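Local coordinates for protein Alpha/beta hydrolase (PDB 4R1D) that probably hydrolyses membrane lipids as the type VI secretion effector Tle4, binds calcium, and is held in complex with the immunity protein Tli4, at residues Met58-Arg63 with Ala207-Leu212; Lys68-Arg73 with Ala90-Ala95; Pro74-Trp79 with Ala302-Gly307; Lys138-Ala143 with Glu534-Tyr539; His292-Gly297 with Glu312-Val317. One frame throughout, in Å; residues are numbered along the deposited sequence. Where two conformers were deposited one is given.

Interaction 1: residues Met58-Arg63 with Ala207-Leu212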
# COMPACT_ATOMS: atom_id res chain seq x y z
N MET A 58 -0.34 -3.02 4.48
CA MET A 58 0.17 -3.66 3.27
C MET A 58 -0.63 -4.91 2.87
O MET A 58 -0.11 -5.79 2.18
CB MET A 58 1.65 -4.06 3.47
CG MET A 58 2.61 -2.88 3.55
SD MET A 58 4.36 -3.35 3.80
CE MET A 58 4.33 -3.80 5.55
N GLY A 59 -1.89 -4.98 3.28
CA GLY A 59 -2.62 -6.24 3.24
C GLY A 59 -3.40 -6.52 1.97
O GLY A 59 -3.89 -7.64 1.77
N THR A 60 -3.50 -5.51 1.11
CA THR A 60 -4.31 -5.60 -0.10
C THR A 60 -3.42 -5.63 -1.34
O THR A 60 -2.49 -4.84 -1.46
CB THR A 60 -5.31 -4.41 -0.20
OG1 THR A 60 -6.17 -4.40 0.96
CG2 THR A 60 -6.17 -4.47 -1.48
N ASN A 61 -3.72 -6.55 -2.25
CA ASN A 61 -3.01 -6.63 -3.53
C ASN A 61 -3.24 -5.40 -4.38
O ASN A 61 -4.35 -4.87 -4.41
CB ASN A 61 -3.51 -7.85 -4.31
CG ASN A 61 -3.32 -9.14 -3.55
OD1 ASN A 61 -2.30 -9.35 -2.90
ND2 ASN A 61 -4.32 -10.03 -3.64
N LEU A 62 -2.21 -4.95 -5.11
CA LEU A 62 -2.32 -3.75 -5.94
C LEU A 62 -1.77 -4.01 -7.32
O LEU A 62 -0.83 -4.79 -7.50
CB LEU A 62 -1.52 -2.58 -5.34
CG LEU A 62 -1.80 -2.25 -3.88
CD1 LEU A 62 -0.80 -1.20 -3.41
CD2 LEU A 62 -3.24 -1.78 -3.69
N ARG A 63 -2.34 -3.32 -8.29
CA ARG A 63 -1.83 -3.33 -9.64
C ARG A 63 -1.70 -1.90 -10.12
O ARG A 63 -2.35 -1.00 -9.59
CB ARG A 63 -2.77 -4.11 -10.56
CG ARG A 63 -4.15 -3.49 -10.68
CD ARG A 63 -5.10 -4.42 -11.43
NE ARG A 63 -6.42 -3.81 -11.58
CZ ARG A 63 -7.55 -4.49 -11.67
NH1 ARG A 63 -7.53 -5.82 -11.58
NH2 ARG A 63 -8.70 -3.86 -11.81
N ALA A 207 -13.32 -5.77 1.87
CA ALA A 207 -13.09 -4.39 1.44
C ALA A 207 -11.61 -4.06 1.37
O ALA A 207 -11.11 -3.21 2.10
CB ALA A 207 -13.80 -3.42 2.37
N GLY A 208 -10.89 -4.74 0.47
CA GLY A 208 -9.50 -4.39 0.24
C GLY A 208 -9.41 -2.92 -0.17
O GLY A 208 -10.36 -2.37 -0.74
N TYR A 209 -8.27 -2.29 0.10
CA TYR A 209 -8.13 -0.87 -0.18
C TYR A 209 -6.69 -0.49 -0.51
O TYR A 209 -5.75 -1.22 -0.19
CB TYR A 209 -8.67 -0.03 0.98
CG TYR A 209 -7.89 -0.22 2.27
CD1 TYR A 209 -8.27 -1.18 3.19
CD2 TYR A 209 -6.80 0.57 2.56
CE1 TYR A 209 -7.56 -1.37 4.36
CE2 TYR A 209 -6.08 0.40 3.74
CZ TYR A 209 -6.47 -0.57 4.62
OH TYR A 209 -5.75 -0.74 5.80
N ASN A 210 -6.54 0.65 -1.16
CA ASN A 210 -5.24 1.14 -1.55
C ASN A 210 -4.54 1.71 -0.32
O ASN A 210 -4.76 2.85 0.04
CB ASN A 210 -5.42 2.20 -2.64
CG ASN A 210 -4.12 2.92 -2.99
OD1 ASN A 210 -3.04 2.57 -2.50
ND2 ASN A 210 -4.23 3.91 -3.88
N TRP A 211 -3.72 0.87 0.31
CA TRP A 211 -3.09 1.23 1.59
C TRP A 211 -1.99 2.29 1.45
O TRP A 211 -1.54 2.85 2.45
CB TRP A 211 -2.56 -0.04 2.29
CG TRP A 211 -1.70 -0.90 1.42
CD1 TRP A 211 -2.10 -1.98 0.66
CD2 TRP A 211 -0.31 -0.73 1.17
NE1 TRP A 211 -1.03 -2.49 -0.02
CE2 TRP A 211 0.09 -1.74 0.27
CE3 TRP A 211 0.66 0.17 1.64
CZ2 TRP A 211 1.40 -1.87 -0.18
CZ3 TRP A 211 1.97 0.04 1.19
CH2 TRP A 211 2.33 -0.98 0.29
N LEU A 212 -1.57 2.60 0.23
CA LEU A 212 -0.59 3.67 0.03
C LEU A 212 -1.19 5.06 0.19
O LEU A 212 -0.52 6.01 0.59
CB LEU A 212 0.05 3.54 -1.36
CG LEU A 212 1.02 2.37 -1.49
CD1 LEU A 212 1.26 2.06 -2.95
CD2 LEU A 212 2.34 2.74 -0.78
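Thr60 OG1 accepts the backbone N-H of Tyr209 at 3.1 Å in a fairly straight bond (161°), and it also lies close to Gly208 CA. The carbonyl of the same residue takes the second bond: Trp211 NE1 donates to Thr60 O, also at 3.1 Å. The indole holds the oxygen almost exactly in its ring plane and uses a carbonyl lone pair, although the N-H is bent to 141°. Trp211 reaches this place with CG lodged between its backbone N and carbonyl carbon (chi1 52°), a crowded position. Met58 covers one face of the ring. Its CA stands 3.5 Å from the centroid of the five-membered ring of Trp211 in a CH-pi contact, and its SD makes an oblique Met-aromatic contact. Leu212 CG lies over the opposite face, toward the rim, while Leu62 CD1 approaches obliquely, 3.6 Å from Trp211 NE1. Leu212 N donates to Asn210 OD1, an Asx turn that spans Trp211 itself; Asn210 ND2 bonds to Ala108 O. This buried contact links the start of strand 62-64 to the loop between strand 201-206 and helix 215-238. Strand 111-113 flanks it through Val111 and Val113, and Trp72 of strand 70-72 meets Trp211 edge-to-face.

Interaction 2: residues Lys68-Arg73 with Ala90-Ala95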
# COMPACT_ATOMS: atom_id res chain seq x y z
N LYS A 68 -2.27 -2.12 -15.46
CA LYS A 68 -2.91 -3.28 -14.85
C LYS A 68 -1.97 -4.41 -14.41
O LYS A 68 -2.44 -5.47 -13.97
CB LYS A 68 -4.05 -3.82 -15.74
CG LYS A 68 -5.00 -2.76 -16.27
CD LYS A 68 -5.65 -1.95 -15.14
CE LYS A 68 -6.66 -0.96 -15.66
NZ LYS A 68 -7.23 -0.14 -14.55
N SER A 69 -0.66 -4.20 -14.51
CA SER A 69 0.28 -5.24 -14.09
C SER A 69 0.38 -5.25 -12.57
O SER A 69 0.12 -4.23 -11.92
CB SER A 69 1.66 -5.06 -14.74
OG SER A 69 2.46 -6.22 -14.53
N GLU A 70 0.74 -6.40 -12.01
CA GLU A 70 0.80 -6.57 -10.56
C GLU A 70 2.02 -5.84 -9.97
O GLU A 70 3.14 -6.06 -10.43
CB GLU A 70 0.89 -8.06 -10.20
CG GLU A 70 -0.33 -8.89 -10.60
CD GLU A 70 -0.35 -9.28 -12.08
OE1 GLU A 70 0.63 -8.99 -12.79
OE2 GLU A 70 -1.36 -9.88 -12.52
N VAL A 71 1.81 -5.00 -8.96
CA VAL A 71 2.91 -4.31 -8.30
C VAL A 71 3.00 -4.64 -6.81
O VAL A 71 3.96 -4.26 -6.15
CB VAL A 71 2.81 -2.78 -8.45
CG1 VAL A 71 2.94 -2.37 -9.92
CG2 VAL A 71 1.50 -2.29 -7.88
N TRP A 72 1.99 -5.32 -6.27
CA TRP A 72 2.00 -5.67 -4.84
C TRP A 72 1.15 -6.91 -4.62
O TRP A 72 -0.05 -6.89 -4.89
CB TRP A 72 1.45 -4.54 -3.97
CG TRP A 72 1.68 -4.82 -2.51
CD1 TRP A 72 0.74 -5.15 -1.57
CD2 TRP A 72 2.94 -4.81 -1.84
NE1 TRP A 72 1.36 -5.35 -0.34
CE2 TRP A 72 2.71 -5.14 -0.49
CE3 TRP A 72 4.25 -4.55 -2.26
CZ2 TRP A 72 3.74 -5.20 0.45
CZ3 TRP A 72 5.27 -4.61 -1.32
CH2 TRP A 72 5.02 -4.93 0.01
N ARG A 73 1.78 -7.98 -4.16
CA ARG A 73 1.09 -9.23 -3.88
C ARG A 73 1.85 -10.02 -2.82
O ARG A 73 2.62 -10.95 -3.12
CB ARG A 73 0.87 -10.04 -5.15
CG ARG A 73 -0.35 -10.94 -5.04
CD ARG A 73 -0.67 -11.62 -6.35
NE ARG A 73 -1.52 -10.82 -7.24
CZ ARG A 73 -2.19 -11.37 -8.25
NH1 ARG A 73 -2.10 -12.68 -8.44
NH2 ARG A 73 -2.96 -10.63 -9.04
N ALA A 90 6.34 -12.98 -5.08
CA ALA A 90 7.25 -12.02 -4.46
C ALA A 90 8.36 -11.64 -5.43
O ALA A 90 8.83 -10.50 -5.44
CB ALA A 90 7.84 -12.59 -3.18
N LEU A 91 8.79 -12.60 -6.23
CA LEU A 91 9.83 -12.31 -7.21
C LEU A 91 9.32 -11.27 -8.21
O LEU A 91 9.97 -10.25 -8.47
CB LEU A 91 10.25 -13.60 -7.91
CG LEU A 91 11.19 -13.44 -9.11
CD1 LEU A 91 12.50 -12.79 -8.68
CD2 LEU A 91 11.43 -14.80 -9.76
N TRP A 92 8.13 -11.52 -8.75
CA TRP A 92 7.55 -10.70 -9.80
C TRP A 92 7.14 -9.30 -9.34
O TRP A 92 7.28 -8.33 -10.08
CB TRP A 92 6.32 -11.39 -10.36
CG TRP A 92 5.56 -10.61 -11.38
CD1 TRP A 92 4.31 -10.11 -11.25
CD2 TRP A 92 6.00 -10.26 -12.70
NE1 TRP A 92 3.92 -9.47 -12.40
CE2 TRP A 92 4.95 -9.54 -13.31
CE3 TRP A 92 7.18 -10.47 -13.43
CZ2 TRP A 92 5.03 -9.04 -14.61
CZ3 TRP A 92 7.26 -9.96 -14.72
CH2 TRP A 92 6.19 -9.26 -15.29
N THR A 93 6.61 -9.21 -8.13
CA THR A 93 6.13 -7.92 -7.64
C THR A 93 7.22 -7.11 -6.95
O THR A 93 7.12 -5.88 -6.88
CB THR A 93 4.96 -8.08 -6.64
OG1 THR A 93 5.38 -8.89 -5.54
CG2 THR A 93 3.75 -8.69 -7.33
N TRP A 94 8.26 -7.76 -6.46
CA TRP A 94 9.17 -7.05 -5.56
C TRP A 94 10.66 -7.29 -5.80
O TRP A 94 11.42 -6.35 -6.04
CB TRP A 94 8.80 -7.39 -4.11
CG TRP A 94 9.59 -6.66 -3.08
CD1 TRP A 94 10.58 -7.17 -2.30
CD2 TRP A 94 9.45 -5.28 -2.71
NE1 TRP A 94 11.08 -6.19 -1.47
CE2 TRP A 94 10.39 -5.03 -1.69
CE3 TRP A 94 8.61 -4.24 -3.12
CZ2 TRP A 94 10.53 -3.78 -1.09
CZ3 TRP A 94 8.75 -3.00 -2.52
CH2 TRP A 94 9.71 -2.79 -1.52
N ALA A 95 11.07 -8.55 -5.73
CA ALA A 95 12.48 -8.90 -5.77
C ALA A 95 13.20 -8.37 -7.02
O ALA A 95 14.34 -7.92 -6.92
CB ALA A 95 12.67 -10.40 -5.64
O HOH W 1 4.46 -7.88 -3.10
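Strand 70-72 passes Thr93 and Trp92 on the last turns of helix 84-95, the axes of the short segments 7.1 Å apart at closest and 70° between their directions: an edge strand of the small antiparallel sheet packed on a helix. The strand carries a classic beta bulge, Val71 and Trp72 both facing Leu62, and the helix has a wider pi-type turn in which Ala90 O accepts from both Trp94 N and Ala95 N. Thr93 points at the strand: its CG2 lies 3.8 Å from Arg73 N and also touches CB of Glu70 and of Arg73. At one end Trp92 NE1 makes a weak 3.3 Å bond to Glu70 OE1, with carboxylate and ring planes 59° apart. Glu70 OE2 forms a salt bridge with Arg177 of the Tli4 chain; Ser69 OG bonds to Glu179 of that chain, so this end belongs to the inhibitor interface. At the other end Trp72 turns its edge toward the face of Trp94, an offset edge-to-face pair with planes at 89°. Thr93 OG1 is hydrogen-bonded to Gly89 O. Over the rim of one Trp72 face a water bridges the segments, accepting from Arg73 N at 2.9 Å and donating to Thr93 OG1 at 2.8 Å.

Interaction 3: residues Pro74-Trp79 with Ala302-Gly307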
# COMPACT_ATOMS: atom_id res chain seq x y z
N PRO A 74 1.64 -9.63 -1.57
CA PRO A 74 2.27 -10.13 -0.35
C PRO A 74 1.94 -11.59 -0.12
O PRO A 74 0.91 -12.07 -0.59
CB PRO A 74 1.64 -9.26 0.74
CG PRO A 74 0.31 -8.83 0.17
CD PRO A 74 0.61 -8.61 -1.29
N PRO A 75 2.80 -12.31 0.61
CA PRO A 75 4.02 -11.83 1.27
C PRO A 75 5.18 -11.70 0.30
O PRO A 75 5.25 -12.44 -0.69
CB PRO A 75 4.33 -12.96 2.26
CG PRO A 75 3.85 -14.18 1.56
CD PRO A 75 2.58 -13.75 0.85
N ASN A 76 6.09 -10.77 0.59
CA ASN A 76 7.26 -10.54 -0.27
C ASN A 76 8.57 -10.67 0.50
O ASN A 76 9.63 -10.30 -0.02
CB ASN A 76 7.18 -9.15 -0.92
CG ASN A 76 7.32 -8.02 0.10
OD1 ASN A 76 6.90 -8.16 1.25
ND2 ASN A 76 7.90 -6.91 -0.32
N GLY A 77 8.50 -11.17 1.73
CA GLY A 77 9.68 -11.28 2.58
C GLY A 77 10.44 -12.58 2.40
O GLY A 77 10.10 -13.41 1.56
N LEU A 78 11.49 -12.77 3.20
CA LEU A 78 12.26 -14.02 3.17
C LEU A 78 11.51 -15.08 3.95
O LEU A 78 11.91 -16.24 4.00
CB LEU A 78 13.66 -13.81 3.76
CG LEU A 78 14.49 -12.72 3.09
CD1 LEU A 78 15.92 -12.73 3.62
CD2 LEU A 78 14.47 -12.91 1.57
N TRP A 79 10.40 -14.67 4.57
CA TRP A 79 9.57 -15.55 5.36
C TRP A 79 8.11 -15.37 4.94
O TRP A 79 7.69 -14.26 4.64
CB TRP A 79 9.74 -15.23 6.84
CG TRP A 79 10.03 -16.42 7.69
CD1 TRP A 79 9.18 -17.02 8.58
CD2 TRP A 79 11.25 -17.16 7.74
NE1 TRP A 79 9.80 -18.09 9.17
CE2 TRP A 79 11.08 -18.20 8.67
CE3 TRP A 79 12.48 -17.05 7.07
CZ2 TRP A 79 12.08 -19.13 8.96
CZ3 TRP A 79 13.48 -17.97 7.36
CH2 TRP A 79 13.27 -18.99 8.30
N ALA A 302 10.51 -10.60 8.71
CA ALA A 302 9.22 -10.03 8.30
C ALA A 302 8.66 -10.67 7.02
O ALA A 302 9.38 -10.83 6.02
CB ALA A 302 9.33 -8.52 8.13
N GLN A 303 7.38 -11.01 7.05
CA GLN A 303 6.70 -11.57 5.88
C GLN A 303 6.43 -10.51 4.83
O GLN A 303 6.43 -10.80 3.63
CB GLN A 303 5.35 -12.16 6.26
CG GLN A 303 5.38 -13.28 7.24
CD GLN A 303 4.04 -13.96 7.30
OE1 GLN A 303 3.52 -14.39 6.27
NE2 GLN A 303 3.46 -14.04 8.49
N VAL A 304 6.15 -9.29 5.29
CA VAL A 304 5.82 -8.21 4.37
C VAL A 304 6.72 -7.02 4.66
O VAL A 304 6.79 -6.56 5.80
CB VAL A 304 4.36 -7.82 4.50
CG1 VAL A 304 3.98 -6.89 3.38
CG2 VAL A 304 3.49 -9.07 4.45
N VAL A 305 7.41 -6.54 3.63
CA VAL A 305 8.45 -5.54 3.81
C VAL A 305 8.43 -4.49 2.71
O VAL A 305 7.94 -4.76 1.62
CB VAL A 305 9.85 -6.20 3.85
CG1 VAL A 305 9.93 -7.25 4.96
CG2 VAL A 305 10.19 -6.82 2.50
N LEU A 306 8.95 -3.31 2.99
CA LEU A 306 9.14 -2.29 1.96
C LEU A 306 10.62 -1.96 1.75
O LEU A 306 10.96 -0.98 1.11
CB LEU A 306 8.36 -1.02 2.30
CG LEU A 306 6.84 -1.19 2.34
CD1 LEU A 306 6.15 0.09 2.80
CD2 LEU A 306 6.35 -1.57 0.94
N GLY A 307 11.49 -2.80 2.30
CA GLY A 307 12.91 -2.62 2.08
C GLY A 307 13.77 -3.24 3.17
O GLY A 307 13.29 -3.54 4.26
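The flat carboxamide of Asn76 docks on both backbone polar groups of Val305, while its ND2 edge sits over the face of the Trp94 indole, near CG. Its OD1 takes the N-H of Val305 at 2.9 Å, in the amide plane and on a lone pair. Its ND2 gives a nearly straight bond (170°) to Val305 O, also at 2.9 Å, with that oxygen only 4° out of the amide plane. One side chain thus imitates the hydrogen-bonded pairing of an antiparallel beta neighbour, here joining two irregular loops: the one leading from strand 70-72 to helix 84-95, and the one between helices 289-296 and 310-317. The two bonds fix the rotation of the amide and leave the Val305 backbone engaged through N-H and C=O alike. A chi1 of 67° swings Asn76 CG toward Val305, whose CG2 touches the outer atoms of the amide. Two residues before Val305, Gln303 O is gripped by Gly77 N at 2.8 Å, from above the carbonyl plane, and weakly by Asn76 N. Pro75, which follows a cis peptide bond, rests its CB on the same oxygen. At the far end of Gln303 the side-chain NE2 bonds to Glu537. Where the loops run closest, glycine lets backbone meet backbone: Gly77 CA makes a CA-H...O contact with Ala302 O at 3.5 Å.

Interaction 4: residues Lys138-Ala143 with Glu534-Tyr539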
# COMPACT_ATOMS: atom_id res chain seq x y z
N LYS A 138 -8.59 -10.08 -2.99
CA LYS A 138 -8.00 -8.75 -2.89
C LYS A 138 -6.89 -8.68 -1.86
O LYS A 138 -6.12 -7.71 -1.84
CB LYS A 138 -9.05 -7.74 -2.44
CG LYS A 138 -10.08 -7.37 -3.47
CD LYS A 138 -11.18 -6.58 -2.79
CE LYS A 138 -12.37 -6.35 -3.74
NZ LYS A 138 -13.44 -5.54 -3.08
N VAL A 139 -6.83 -9.66 -0.96
CA VAL A 139 -5.99 -9.55 0.23
C VAL A 139 -5.07 -10.75 0.47
O VAL A 139 -5.30 -11.83 -0.08
CB VAL A 139 -6.84 -9.31 1.50
CG1 VAL A 139 -7.60 -8.01 1.38
CG2 VAL A 139 -7.79 -10.49 1.73
N MET A 140 -4.05 -10.56 1.30
CA MET A 140 -3.08 -11.61 1.60
C MET A 140 -3.80 -12.89 2.04
O MET A 140 -4.58 -12.89 3.00
CB MET A 140 -2.12 -11.12 2.69
CG MET A 140 -0.94 -12.03 2.93
SD MET A 140 0.18 -11.29 4.13
CE MET A 140 1.50 -12.50 4.13
N ARG A 141 -3.54 -13.97 1.32
CA ARG A 141 -4.35 -15.18 1.51
C ARG A 141 -4.21 -15.82 2.90
O ARG A 141 -5.21 -16.01 3.59
CB ARG A 141 -4.07 -16.21 0.43
CG ARG A 141 -4.80 -17.50 0.71
CD ARG A 141 -5.17 -18.24 -0.54
NE ARG A 141 -4.05 -18.39 -1.44
CZ ARG A 141 -2.90 -18.98 -1.14
NH1 ARG A 141 -2.69 -19.47 0.07
NH2 ARG A 141 -1.95 -19.07 -2.06
N SER A 142 -2.99 -16.15 3.29
CA SER A 142 -2.78 -16.83 4.57
C SER A 142 -3.26 -16.00 5.76
O SER A 142 -3.79 -16.53 6.73
CB SER A 142 -1.29 -17.18 4.75
OG SER A 142 -0.51 -16.00 4.85
N ALA A 143 -3.05 -14.69 5.69
CA ALA A 143 -3.39 -13.81 6.81
C ALA A 143 -4.89 -13.63 7.00
O ALA A 143 -5.36 -13.50 8.14
CB ALA A 143 -2.72 -12.46 6.66
N GLU A 534 1.21 -12.74 17.03
CA GLU A 534 1.94 -11.80 16.20
C GLU A 534 0.96 -11.04 15.32
O GLU A 534 -0.08 -11.57 14.93
CB GLU A 534 2.96 -12.57 15.35
CG GLU A 534 3.82 -11.72 14.41
CD GLU A 534 3.14 -11.43 13.08
OE1 GLU A 534 2.41 -12.32 12.58
OE2 GLU A 534 3.31 -10.31 12.56
N HIS A 535 1.29 -9.79 15.02
CA HIS A 535 0.40 -8.87 14.30
C HIS A 535 -0.17 -9.41 12.99
O HIS A 535 -1.38 -9.43 12.78
CB HIS A 535 1.15 -7.55 14.03
CG HIS A 535 0.29 -6.47 13.45
ND1 HIS A 535 -0.56 -5.70 14.22
CD2 HIS A 535 0.16 -6.02 12.17
CE1 HIS A 535 -1.18 -4.83 13.44
NE2 HIS A 535 -0.76 -5.00 12.20
N GLN A 536 0.72 -9.83 12.09
CA GLN A 536 0.33 -10.14 10.74
C GLN A 536 -0.63 -11.31 10.72
O GLN A 536 -1.56 -11.35 9.91
CB GLN A 536 1.55 -10.52 9.92
CG GLN A 536 1.20 -10.90 8.50
CD GLN A 536 0.71 -9.70 7.72
OE1 GLN A 536 -0.49 -9.48 7.56
NE2 GLN A 536 1.66 -8.91 7.23
N GLU A 537 -0.40 -12.25 11.63
CA GLU A 537 -1.18 -13.48 11.66
C GLU A 537 -2.23 -13.48 12.77
O GLU A 537 -2.75 -14.53 13.12
CB GLU A 537 -0.25 -14.69 11.87
CG GLU A 537 0.78 -14.88 10.77
CD GLU A 537 0.15 -15.20 9.44
OE1 GLU A 537 -0.85 -15.94 9.43
OE2 GLU A 537 0.64 -14.71 8.40
N SER A 538 -2.54 -12.32 13.34
CA SER A 538 -3.42 -12.28 14.52
C SER A 538 -4.76 -13.00 14.33
O SER A 538 -5.26 -13.66 15.25
CB SER A 538 -3.61 -10.83 15.03
OG SER A 538 -4.32 -10.01 14.11
N TYR A 539 -5.36 -12.88 13.15
CA TYR A 539 -6.68 -13.46 12.94
C TYR A 539 -6.63 -14.97 12.76
O TYR A 539 -7.66 -15.61 12.61
CB TYR A 539 -7.42 -12.80 11.77
CG TYR A 539 -8.28 -11.64 12.21
CD1 TYR A 539 -9.22 -11.80 13.24
CD2 TYR A 539 -8.15 -10.39 11.63
CE1 TYR A 539 -10.01 -10.76 13.65
CE2 TYR A 539 -8.95 -9.32 12.04
CZ TYR A 539 -9.87 -9.52 13.06
OH TYR A 539 -10.66 -8.47 13.46
O HOH W 2 -4.29 -12.15 10.49
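Ala143 CB nestles against Gln536, 3.6 Å from its backbone O and 3.8 Å from its OE1. The Gln536 side chain leaves with CG anti to the backbone N (chi1 178°) and bends at chi2, and its amide lies beside both Ala143 and Met140. Met140 is extended throughout, crossing Gln536 obliquely with SD near OE1; it was modelled in two conformers, so this part of the packing is less certain. Glu537 folds instead, with CG beside its own backbone N (chi1 -61°) and a bend at chi2, and its carboxylate comes to Ser142: OE2 stands 3.9 Å from Ser142 OG, while the hydrogen-bond partner of OE2 is Gln303. A water makes the polar bridge, donating to Ala143 O and to Gln536 O, each at 2.9 Å, and accepting from Tyr539 N. The type I turn His535-Ser538 is braced from within by Glu534, whose OE2 takes Gln536 N at 2.7 Å and OE1 takes Glu537 N. His535 bonds to Ser256 and Asp497, an arrangement consistent with the catalytic triad of an alpha/beta hydrolase. The contact sets the first turn of helix 141-155, with Met140 at its N-cap, against the histidine loop between strand 515-519 and helix 542-556.

Interaction 5: residues His292-Gly297 with Glu312-Val317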
# COMPACT_ATOMS: atom_id res chain seq x y z
N HIS A 292 11.83 2.55 13.34
CA HIS A 292 12.83 1.51 13.14
C HIS A 292 12.97 1.20 11.66
O HIS A 292 14.08 1.18 11.12
CB HIS A 292 12.44 0.21 13.86
CG HIS A 292 13.30 -0.95 13.47
ND1 HIS A 292 13.05 -1.70 12.34
CD2 HIS A 292 14.43 -1.45 14.01
CE1 HIS A 292 13.98 -2.64 12.22
NE2 HIS A 292 14.83 -2.50 13.22
N HIS A 293 11.84 0.96 11.00
CA HIS A 293 11.88 0.52 9.61
C HIS A 293 12.46 1.56 8.66
O HIS A 293 13.23 1.22 7.78
CB HIS A 293 10.49 0.05 9.16
CG HIS A 293 9.95 -1.05 10.02
ND1 HIS A 293 8.60 -1.35 10.09
CD2 HIS A 293 10.57 -1.90 10.86
CE1 HIS A 293 8.43 -2.36 10.94
NE2 HIS A 293 9.61 -2.71 11.42
N MET A 294 12.10 2.83 8.87
CA MET A 294 12.61 3.90 8.03
C MET A 294 14.09 4.16 8.25
O MET A 294 14.78 4.61 7.34
CB MET A 294 11.80 5.19 8.23
CG MET A 294 10.37 5.08 7.67
SD MET A 294 9.48 6.64 7.75
CE MET A 294 10.31 7.51 6.42
N ARG A 295 14.59 3.88 9.45
CA ARG A 295 16.01 4.12 9.71
C ARG A 295 16.89 2.87 9.51
O ARG A 295 18.10 3.01 9.29
CB ARG A 295 16.23 4.71 11.11
CG ARG A 295 15.66 6.12 11.31
CD ARG A 295 16.26 7.10 10.32
NE ARG A 295 17.72 7.13 10.43
CZ ARG A 295 18.39 7.92 11.26
NH1 ARG A 295 17.74 8.74 12.07
NH2 ARG A 295 19.72 7.89 11.29
N CYS A 296 16.30 1.68 9.56
CA CYS A 296 17.09 0.44 9.55
C CYS A 296 16.71 -0.60 8.50
O CYS A 296 17.41 -1.59 8.34
CB CYS A 296 17.00 -0.28 10.90
SG CYS A 296 17.39 0.72 12.35
N GLY A 297 15.57 -0.40 7.83
CA GLY A 297 14.99 -1.44 7.00
C GLY A 297 14.13 -2.39 7.81
O GLY A 297 14.18 -2.39 9.04
N GLU A 312 15.73 2.08 1.20
CA GLU A 312 14.67 1.35 0.50
C GLU A 312 13.30 1.62 1.11
O GLU A 312 12.34 1.89 0.40
CB GLU A 312 14.97 -0.15 0.51
CG GLU A 312 16.15 -0.48 -0.40
CD GLU A 312 16.47 -1.96 -0.48
OE1 GLU A 312 15.83 -2.78 0.22
OE2 GLU A 312 17.40 -2.31 -1.24
N VAL A 313 13.22 1.57 2.43
CA VAL A 313 11.94 1.80 3.08
C VAL A 313 11.54 3.24 2.94
O VAL A 313 10.39 3.55 2.63
CB VAL A 313 12.00 1.45 4.57
CG1 VAL A 313 10.67 1.79 5.24
CG2 VAL A 313 12.34 -0.02 4.75
N THR A 314 12.49 4.14 3.18
CA THR A 314 12.20 5.56 3.17
C THR A 314 11.72 6.03 1.79
O THR A 314 10.83 6.87 1.71
CB THR A 314 13.44 6.36 3.62
OG1 THR A 314 13.70 6.07 5.00
CG2 THR A 314 13.20 7.85 3.46
N ALA A 315 12.28 5.46 0.73
CA ALA A 315 11.89 5.84 -0.63
C ALA A 315 10.40 5.62 -0.89
O ALA A 315 9.79 6.36 -1.66
CB ALA A 315 12.71 5.05 -1.66
N ILE A 316 9.85 4.58 -0.29
CA ILE A 316 8.42 4.30 -0.45
C ILE A 316 7.56 4.98 0.63
O ILE A 316 6.64 5.75 0.31
CB ILE A 316 8.18 2.79 -0.51
CG1 ILE A 316 9.04 2.17 -1.62
CG2 ILE A 316 6.70 2.48 -0.73
CD1 ILE A 316 9.05 0.66 -1.60
N VAL A 317 7.89 4.75 1.89
CA VAL A 317 7.05 5.20 2.98
C VAL A 317 6.94 6.72 3.05
O VAL A 317 5.87 7.26 3.30
CB VAL A 317 7.54 4.63 4.34
CG1 VAL A 317 6.74 5.21 5.50
CG2 VAL A 317 7.44 3.10 4.32
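Met294 lies across Val313 and Thr314 at about a right angle to each and meets Val317 obliquely, the centre of a helix-helix packing between helices 289-296 and 310-317, whose short segments 292-296 and 312-317 run at 125° with axes 7.7 Å apart. The methionine leaves with CG beside its backbone N and turns at chi3 (74°). Its CG faces Val313 CG1, its SD rests 3.8 Å from Val317 CG1, and its CE touches the Thr314 side chain. Thr314 OG1 stands 3.0 Å from Met294 O, and its hydrogen bond runs back along its own helix to Ala310 O. Val313 is directed at the other helix, with CG1 anti to the backbone N (chi1 176°) and CG2, anti to the carbonyl carbon, 3.4 Å from His293 O. That same carbonyl accepts Gly297 N at 2.8 Å, just where the helix ends and Gly297 turns to positive phi. The same branch also reaches the glycine: Val313 CG2 is 3.8 Å from Gly297 CA.

Interactions 1, 2 and 5 are buried, whereas interactions 3 and 4 are partly buried and rely on backbone polar groups, 3 through direct bonds and 4 through a water. Interactions 1 and 2 share one sheet, strands 62-64 and 70-72 being neighbours in it. Interaction 1 combines indole packing with two hydrogen bonds, interaction 2 pairs two tryptophans and extends to the Tli4 interface, and interaction 5 is mainly side-chain packing of methionine and valine, with backbone carbonyls at its edge. Interaction 3 touches the other four: its centre lies about 12 Å from those of interactions 2 and 4. Interactions 4 and 5 lie about 22 Å apart, centre to centre, and do not meet.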